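Local coordinates for MutT/nudix family protein (Shewanella oneidensis, PDB 3GZ5) that regulates transcription of NAD metabolism genes in response to ADP-ribose, probably sensing the nucleotide with its Nudix domain and binding DNA through a winged helix domain, at residues L29-H33 / L112-Q116; I87-V93 / V105-A111; F49-L55 / M139-H145. All blocks are in the same frame, centred on the assembly; numbering follows the deposited sequence.

Contact 1 of 3, residues L29-H33 / L112-Q116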
# COMPACT_ATOMS: atom_id res chain seq x y z
N LEU B 29 -15.67 -0.88 -2.67
CA LEU B 29 -16.08 -2.26 -2.60
C LEU B 29 -16.53 -2.69 -3.99
O LEU B 29 -17.48 -2.11 -4.54
CB LEU B 29 -17.23 -2.40 -1.61
CG LEU B 29 -18.06 -3.68 -1.56
CD1 LEU B 29 -17.26 -4.87 -1.04
CD2 LEU B 29 -19.31 -3.45 -0.68
N PHE B 30 -15.85 -3.70 -4.54
CA PHE B 30 -16.16 -4.28 -5.85
C PHE B 30 -16.82 -5.62 -5.69
O PHE B 30 -16.53 -6.38 -4.76
CB PHE B 30 -14.90 -4.54 -6.68
CG PHE B 30 -14.15 -3.33 -7.06
CD1 PHE B 30 -14.48 -2.62 -8.19
CD2 PHE B 30 -13.07 -2.92 -6.32
CE1 PHE B 30 -13.76 -1.49 -8.57
CE2 PHE B 30 -12.35 -1.79 -6.68
CZ PHE B 30 -12.70 -1.08 -7.82
N THR B 31 -17.68 -5.93 -6.64
CA THR B 31 -18.12 -7.30 -6.85
C THR B 31 -18.05 -7.61 -8.34
O THR B 31 -17.66 -6.77 -9.17
CB THR B 31 -19.53 -7.53 -6.27
OG1 THR B 31 -19.81 -8.93 -6.25
CG2 THR B 31 -20.61 -6.81 -7.08
N TYR B 32 -18.42 -8.83 -8.70
CA TYR B 32 -18.49 -9.20 -10.08
C TYR B 32 -19.87 -9.78 -10.37
O TYR B 32 -20.29 -10.75 -9.75
CB TYR B 32 -17.38 -10.20 -10.39
CG TYR B 32 -17.43 -10.71 -11.80
CD1 TYR B 32 -16.90 -9.96 -12.86
CD2 TYR B 32 -18.00 -11.95 -12.07
CE1 TYR B 32 -16.94 -10.45 -14.14
CE2 TYR B 32 -18.06 -12.44 -13.35
CZ TYR B 32 -17.53 -11.69 -14.38
OH TYR B 32 -17.60 -12.21 -15.64
N HIS B 33 -20.58 -9.16 -11.30
CA HIS B 33 -21.91 -9.64 -11.64
C HIS B 33 -22.28 -9.26 -13.07
O HIS B 33 -22.05 -8.13 -13.51
CB HIS B 33 -22.95 -9.08 -10.67
CG HIS B 33 -24.30 -9.73 -10.77
ND1 HIS B 33 -25.43 -9.05 -11.16
CD2 HIS B 33 -24.69 -11.00 -10.51
CE1 HIS B 33 -26.46 -9.87 -11.14
NE2 HIS B 33 -26.04 -11.06 -10.75
N LEU B 112 -13.69 -6.56 -1.49
CA LEU B 112 -14.32 -7.49 -2.41
C LEU B 112 -15.35 -8.35 -1.70
O LEU B 112 -15.11 -8.85 -0.59
CB LEU B 112 -13.27 -8.38 -3.11
CG LEU B 112 -12.24 -7.80 -4.09
CD1 LEU B 112 -11.31 -8.89 -4.66
CD2 LEU B 112 -12.95 -7.11 -5.24
N MET B 113 -16.50 -8.53 -2.32
CA MET B 113 -17.50 -9.47 -1.82
C MET B 113 -18.31 -10.02 -2.98
O MET B 113 -18.26 -9.48 -4.08
CB MET B 113 -18.42 -8.81 -0.80
CG MET B 113 -19.45 -7.78 -1.34
SD MET B 113 -20.60 -7.39 0.02
CE MET B 113 -21.38 -5.96 -0.63
N SER B 114 -19.08 -11.07 -2.73
CA SER B 114 -19.97 -11.56 -3.78
C SER B 114 -21.25 -10.73 -3.84
O SER B 114 -21.78 -10.26 -2.82
CB SER B 114 -20.31 -13.03 -3.59
OG SER B 114 -21.46 -13.16 -2.78
N TYR B 115 -21.75 -10.56 -5.05
CA TYR B 115 -22.96 -9.80 -5.34
C TYR B 115 -24.22 -10.24 -4.58
O TYR B 115 -24.92 -9.39 -4.04
CB TYR B 115 -23.18 -9.79 -6.85
CG TYR B 115 -24.43 -9.08 -7.31
CD1 TYR B 115 -24.42 -7.70 -7.55
CD2 TYR B 115 -25.61 -9.78 -7.55
CE1 TYR B 115 -25.55 -7.05 -8.00
CE2 TYR B 115 -26.76 -9.13 -7.99
CZ TYR B 115 -26.72 -7.78 -8.21
OH TYR B 115 -27.85 -7.14 -8.67
N GLN B 116 -24.51 -11.54 -4.52
CA GLN B 116 -25.77 -12.02 -3.90
C GLN B 116 -25.73 -12.13 -2.36
O GLN B 116 -26.77 -12.26 -1.72
CB GLN B 116 -26.26 -13.34 -4.51
CG GLN B 116 -27.26 -13.19 -5.71
CD GLN B 116 -28.58 -12.47 -5.35
OE1 GLN B 116 -29.15 -12.66 -4.25
NE2 GLN B 116 -29.08 -11.65 -6.28
O HOH W 1 -20.38 -11.95 -7.17
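Leu29 reaches across with its side-chain end, CD2 lying 3.3 Å from Met113 CE; both side chains also rest on Trp130 and on helix 68-80. At Phe30 the backbone takes over: Met113 N donates to Phe30 O (3.3 Å), and Leu112 CA approaches the same oxygen at 3.4 Å. This belongs to the parallel pairing between strands 22-33 and 104-112 in the mixed sheet of the Nudix fold, with Phe30 CB and Leu112 CD2 3.5 Å apart on one face. Past this pair, segment 112-116 runs on beside the strand. Thr31 OG1 donates to Met113 O (2.7 Å), tying segment 112-116 to strand 22-33. The CA-to-CB bond of Tyr32 points away from 112-116, and its side chain touches helix 176-187 of the winged helix domain, while a water donates to Tyr32 O (2.8 Å) and accepts from Tyr115 N (2.9 Å). His33 follows with its imidazole stacked face-to-face on the Tyr115 ring, centroids 3.5 Å apart and planes at 7°.

Contact 2 of 3, residues I87-V93 / V105-A111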
# COMPACT_ATOMS: atom_id res chain seq x y z
N ILE B 87 -10.71 -7.30 2.50
CA ILE B 87 -10.52 -5.86 2.68
C ILE B 87 -9.06 -5.55 2.89
O ILE B 87 -8.36 -6.27 3.60
CB ILE B 87 -11.45 -5.28 3.82
CG1 ILE B 87 -11.47 -3.75 3.77
CG2 ILE B 87 -11.03 -5.79 5.23
CD1 ILE B 87 -12.78 -3.16 4.19
N GLU B 88 -8.58 -4.49 2.25
CA GLU B 88 -7.19 -4.08 2.33
C GLU B 88 -7.11 -2.58 2.14
O GLU B 88 -7.77 -2.01 1.24
CB GLU B 88 -6.38 -4.77 1.21
CG GLU B 88 -4.91 -4.34 1.14
CD GLU B 88 -4.18 -4.87 -0.08
OE1 GLU B 88 -3.00 -5.29 0.05
OE2 GLU B 88 -4.76 -4.84 -1.19
N GLN B 89 -6.30 -1.93 2.95
CA GLN B 89 -6.06 -0.50 2.81
C GLN B 89 -5.44 -0.19 1.44
O GLN B 89 -4.47 -0.83 1.01
CB GLN B 89 -5.15 -0.03 3.95
CG GLN B 89 -5.42 1.37 4.45
CD GLN B 89 -4.54 1.74 5.63
OE1 GLN B 89 -4.95 1.65 6.79
NE2 GLN B 89 -3.33 2.15 5.33
N LEU B 90 -6.01 0.79 0.74
CA LEU B 90 -5.51 1.25 -0.54
C LEU B 90 -4.47 2.39 -0.40
O LEU B 90 -3.31 2.27 -0.81
CB LEU B 90 -6.69 1.72 -1.41
CG LEU B 90 -6.38 2.21 -2.83
CD1 LEU B 90 -5.74 1.11 -3.69
CD2 LEU B 90 -7.60 2.84 -3.54
N CYS B 91 -4.90 3.50 0.19
CA CYS B 91 -4.11 4.69 0.26
C CYS B 91 -4.80 5.65 1.24
O CYS B 91 -5.95 5.43 1.64
CB CYS B 91 -3.95 5.33 -1.13
SG CYS B 91 -5.53 5.84 -1.84
N THR B 92 -4.05 6.67 1.67
CA THR B 92 -4.57 7.74 2.51
C THR B 92 -4.33 8.98 1.70
O THR B 92 -3.20 9.25 1.30
CB THR B 92 -3.85 7.77 3.88
OG1 THR B 92 -4.21 6.59 4.60
CG2 THR B 92 -4.25 8.98 4.71
N VAL B 93 -5.40 9.70 1.38
CA VAL B 93 -5.24 10.98 0.69
C VAL B 93 -5.53 12.13 1.66
O VAL B 93 -6.52 12.10 2.40
CB VAL B 93 -6.12 11.07 -0.57
CG1 VAL B 93 -5.94 12.42 -1.25
CG2 VAL B 93 -5.70 9.98 -1.57
N VAL B 105 -8.42 14.52 5.36
CA VAL B 105 -7.67 13.30 5.18
C VAL B 105 -8.64 12.14 5.07
O VAL B 105 -9.53 12.01 5.89
CB VAL B 105 -6.67 13.08 6.36
CG1 VAL B 105 -5.95 11.75 6.23
CG2 VAL B 105 -5.65 14.21 6.39
N THR B 106 -8.46 11.30 4.06
CA THR B 106 -9.29 10.12 3.93
C THR B 106 -8.43 8.85 3.81
O THR B 106 -7.55 8.74 2.96
CB THR B 106 -10.32 10.24 2.73
OG1 THR B 106 -11.51 9.48 3.04
CG2 THR B 106 -9.75 9.68 1.48
N VAL B 107 -8.71 7.89 4.69
CA VAL B 107 -8.06 6.59 4.62
C VAL B 107 -8.94 5.67 3.76
O VAL B 107 -10.08 5.34 4.12
CB VAL B 107 -7.80 6.02 6.02
CG1 VAL B 107 -6.99 4.73 5.93
CG2 VAL B 107 -7.11 7.08 6.93
N CYS B 108 -8.42 5.31 2.59
CA CYS B 108 -9.17 4.55 1.59
C CYS B 108 -8.79 3.10 1.58
O CYS B 108 -7.60 2.78 1.62
CB CYS B 108 -9.01 5.14 0.17
SG CYS B 108 -10.34 4.49 -0.96
N TYR B 109 -9.81 2.24 1.54
CA TYR B 109 -9.70 0.79 1.51
C TYR B 109 -10.26 0.27 0.18
O TYR B 109 -11.11 0.94 -0.43
CB TYR B 109 -10.52 0.17 2.65
CG TYR B 109 -9.86 0.32 4.01
CD1 TYR B 109 -9.17 -0.74 4.59
CD2 TYR B 109 -9.90 1.53 4.69
CE1 TYR B 109 -8.53 -0.61 5.82
CE2 TYR B 109 -9.25 1.68 5.93
CZ TYR B 109 -8.59 0.61 6.48
OH TYR B 109 -7.95 0.75 7.69
N THR B 110 -9.74 -0.90 -0.24
CA THR B 110 -10.38 -1.72 -1.27
C THR B 110 -11.04 -2.91 -0.62
O THR B 110 -10.48 -3.52 0.30
CB THR B 110 -9.39 -2.29 -2.34
OG1 THR B 110 -8.62 -1.24 -2.90
CG2 THR B 110 -10.20 -2.94 -3.50
N ALA B 111 -12.23 -3.26 -1.09
CA ALA B 111 -12.86 -4.46 -0.63
C ALA B 111 -13.47 -5.28 -1.77
O ALA B 111 -13.75 -4.76 -2.86
CB ALA B 111 -13.93 -4.14 0.48
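A beta hairpin with a classic beta bulge joins strands 86-95 and 104-112 of the Nudix domain sheet. Before the bulge, Glu88 and Thr110 form a hydrogen-bonded antiparallel pair: Glu88 N donates to Thr110 O (2.9 Å) and Thr110 N to Glu88 O (2.7 Å). At the bulge, Leu90 and Cys91 both face Cys108, whose O accepts from Leu90 N (2.7 Å) and Cys91 N (3.1 Å). The extra residue shifts the register by one, and pairing resumes with Cys108 N to Cys91 O (2.6 Å), then Val93 N to Thr106 O (2.8 Å) and Thr106 N to Val93 O (2.7 Å). Leu90, with psi near -61°, and Cys91 both meet helix 145-162, whose Arg155 and Lys159 form salt bridges with the carboxylate of Glu88. Ile87 packs CD1 on Ala111 CB (4.0 Å) on the other face, against helix 68-80. The hairpin also meets the second subunit: Thr92 OG1 hydrogen-bonds to Thr92 OG1 of that chain. Nearby, Gln89 CG sits over the Tyr109 ring, 4.0 Å from its centroid and 17° off the normal.

Contact 3 of 3, residues F49-L55 / M139-H145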
# COMPACT_ATOMS: atom_id res chain seq x y z
N PHE B 49 -21.23 18.66 -1.97
CA PHE B 49 -21.49 17.69 -3.05
C PHE B 49 -22.77 16.90 -2.79
O PHE B 49 -22.82 15.68 -2.91
CB PHE B 49 -20.31 16.73 -3.23
CG PHE B 49 -19.07 17.37 -3.77
CD1 PHE B 49 -17.96 17.55 -2.95
CD2 PHE B 49 -19.00 17.79 -5.10
CE1 PHE B 49 -16.80 18.14 -3.44
CE2 PHE B 49 -17.84 18.38 -5.61
CZ PHE B 49 -16.73 18.57 -4.77
N LEU B 50 -23.81 17.63 -2.41
CA LEU B 50 -25.10 17.05 -2.02
C LEU B 50 -25.79 16.37 -3.21
O LEU B 50 -25.64 16.80 -4.37
CB LEU B 50 -25.97 18.13 -1.38
CG LEU B 50 -27.50 17.97 -1.34
CD1 LEU B 50 -27.93 17.17 -0.12
CD2 LEU B 50 -28.15 19.36 -1.39
N GLY B 51 -26.53 15.29 -2.91
CA GLY B 51 -27.19 14.47 -3.93
C GLY B 51 -26.30 13.67 -4.88
O GLY B 51 -26.81 12.83 -5.63
N LEU B 52 -25.00 13.92 -4.87
CA LEU B 52 -24.07 13.19 -5.74
C LEU B 52 -23.76 11.80 -5.18
O LEU B 52 -23.92 11.56 -3.98
CB LEU B 52 -22.78 13.99 -5.97
CG LEU B 52 -22.90 15.29 -6.76
CD1 LEU B 52 -21.69 16.16 -6.61
CD2 LEU B 52 -23.15 15.00 -8.24
N TRP B 53 -23.35 10.88 -6.05
CA TRP B 53 -22.93 9.55 -5.58
C TRP B 53 -21.47 9.55 -5.18
O TRP B 53 -20.66 10.31 -5.70
CB TRP B 53 -23.22 8.46 -6.62
CG TRP B 53 -24.68 8.28 -6.84
CD1 TRP B 53 -25.47 9.04 -7.65
CD2 TRP B 53 -25.54 7.31 -6.22
NE1 TRP B 53 -26.77 8.60 -7.58
CE2 TRP B 53 -26.85 7.54 -6.72
CE3 TRP B 53 -25.33 6.27 -5.30
CZ2 TRP B 53 -27.94 6.77 -6.33
CZ3 TRP B 53 -26.43 5.49 -4.92
CH2 TRP B 53 -27.72 5.75 -5.44
N GLY B 54 -21.15 8.71 -4.21
CA GLY B 54 -19.78 8.60 -3.73
C GLY B 54 -19.60 7.33 -2.94
O GLY B 54 -20.54 6.58 -2.69
N LEU B 55 -18.36 7.10 -2.53
CA LEU B 55 -17.97 5.91 -1.77
C LEU B 55 -18.69 5.83 -0.43
O LEU B 55 -18.94 6.87 0.21
CB LEU B 55 -16.46 5.92 -1.54
CG LEU B 55 -15.58 6.03 -2.79
CD1 LEU B 55 -14.09 6.12 -2.43
CD2 LEU B 55 -15.86 4.88 -3.72
N MET B 139 -19.50 9.25 -14.33
CA MET B 139 -20.39 9.94 -13.38
C MET B 139 -19.68 11.11 -12.67
O MET B 139 -18.44 11.15 -12.61
CB MET B 139 -20.95 8.96 -12.35
CG MET B 139 -22.28 8.35 -12.72
SD MET B 139 -22.61 6.83 -11.79
CE MET B 139 -23.59 7.41 -10.40
N PRO B 140 -20.47 12.08 -12.15
CA PRO B 140 -19.92 13.16 -11.35
C PRO B 140 -19.88 12.74 -9.89
O PRO B 140 -20.86 12.92 -9.14
CB PRO B 140 -20.90 14.31 -11.59
CG PRO B 140 -22.22 13.64 -11.87
CD PRO B 140 -21.94 12.22 -12.33
N LEU B 141 -18.76 12.15 -9.47
CA LEU B 141 -18.70 11.60 -8.11
C LEU B 141 -18.29 12.68 -7.13
O LEU B 141 -17.46 13.54 -7.46
CB LEU B 141 -17.78 10.38 -8.04
CG LEU B 141 -18.16 9.22 -8.97
CD1 LEU B 141 -17.28 8.03 -8.71
CD2 LEU B 141 -19.63 8.82 -8.82
N ALA B 142 -18.88 12.65 -5.95
CA ALA B 142 -18.45 13.52 -4.86
C ALA B 142 -16.92 13.52 -4.70
O ALA B 142 -16.24 12.51 -4.95
CB ALA B 142 -19.14 13.13 -3.56
N PHE B 143 -16.40 14.68 -4.32
CA PHE B 143 -15.01 14.88 -3.97
C PHE B 143 -14.07 14.33 -5.02
O PHE B 143 -14.20 14.65 -6.22
CB PHE B 143 -14.71 14.28 -2.59
CG PHE B 143 -15.64 14.75 -1.49
CD1 PHE B 143 -15.42 15.97 -0.85
CD2 PHE B 143 -16.70 13.97 -1.08
CE1 PHE B 143 -16.26 16.41 0.19
CE2 PHE B 143 -17.56 14.40 -0.05
CZ PHE B 143 -17.33 15.62 0.59
N ASP B 144 -13.10 13.53 -4.58
CA ASP B 144 -12.08 12.97 -5.46
C ASP B 144 -12.29 11.46 -5.59
O ASP B 144 -11.37 10.73 -5.96
CB ASP B 144 -10.66 13.29 -4.93
CG ASP B 144 -10.40 12.71 -3.51
OD1 ASP B 144 -11.35 12.25 -2.84
OD2 ASP B 144 -9.24 12.74 -3.07
N HIS B 145 -13.51 11.02 -5.31
CA HIS B 145 -13.85 9.61 -5.25
C HIS B 145 -13.69 8.83 -6.57
O HIS B 145 -13.40 7.62 -6.56
CB HIS B 145 -15.26 9.42 -4.70
CG HIS B 145 -15.39 9.76 -3.25
ND1 HIS B 145 -16.54 9.50 -2.54
CD2 HIS B 145 -14.53 10.35 -2.39
CE1 HIS B 145 -16.39 9.92 -1.30
NE2 HIS B 145 -15.17 10.42 -1.17
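A turn leading into short strand 53-54 and the loop before helix 145-162 fit together through small residues set between large ones. Phe49, at the start of the type II turn 49-52, lays its ring over the Ala142-Phe143 peptide, with CD1 3.5 Å from Phe143 N, and directs its edge at the face of the Phe143 ring in a T-shaped stack (centroids 4.9 Å apart, planes at 64°). Phe49 CB also touches the small Ala142 CB at 3.8 Å. Leu52 pushes CD2 against Pro140, 3.2 Å from Pro140 O and 4.0 Å from Pro140 CG, while Trp53 CD1 meets Met139 CE at 3.7 Å. Between these bumps the backbones come close: Ala142 N donates to Trp53 O (3.0 Å), and Leu141 CA lies 3.4 Å from that oxygen. Gly54 provides the hollow for His145, its CA 3.6 Å from His145 ND1; a side chain at this position would clash with the imidazole. His145 ND1 accepts from Leu55 N (3.0 Å), and Leu55 CD1 covers one face of the ring, 4.2 Å from its centroid. The type II' turn 142-145, closed by His145 N to Ala142 O (3.1 Å), brings the histidine there at the start of helix 145-162. Within the Nudix domain, the contact thus joins the approach to this helix to strand 53-54, which pairs with strand 36-43, while Leu55 and His145 both reach Asp26 of strand 22-33.

How the contacts relate
All three contacts belong to the Nudix domain and reach its mixed sheet. Contacts 1 and 2 join directly along strand 104-112: Phe30 N lies 2.9 Å from Ala111 O, a probable hydrogen bond, and Leu29 CD1 packs 3.7 Å from Ala111 CB, although the contact centres are about 18 Å apart. Contact 3, centred about 17 Å from contact 2, meets it where Val93 CG1 approaches Asp144 OD2 at 3.8 Å. Contacts 1 and 3 do not touch, their nearest atoms being about 6 Å apart, but their segments alternate along the chain. The sodium ion at Ile122, Val125 and Val128 lies about 9 Å from the Tyr115 side chain and about 7 Å from that of Trp53.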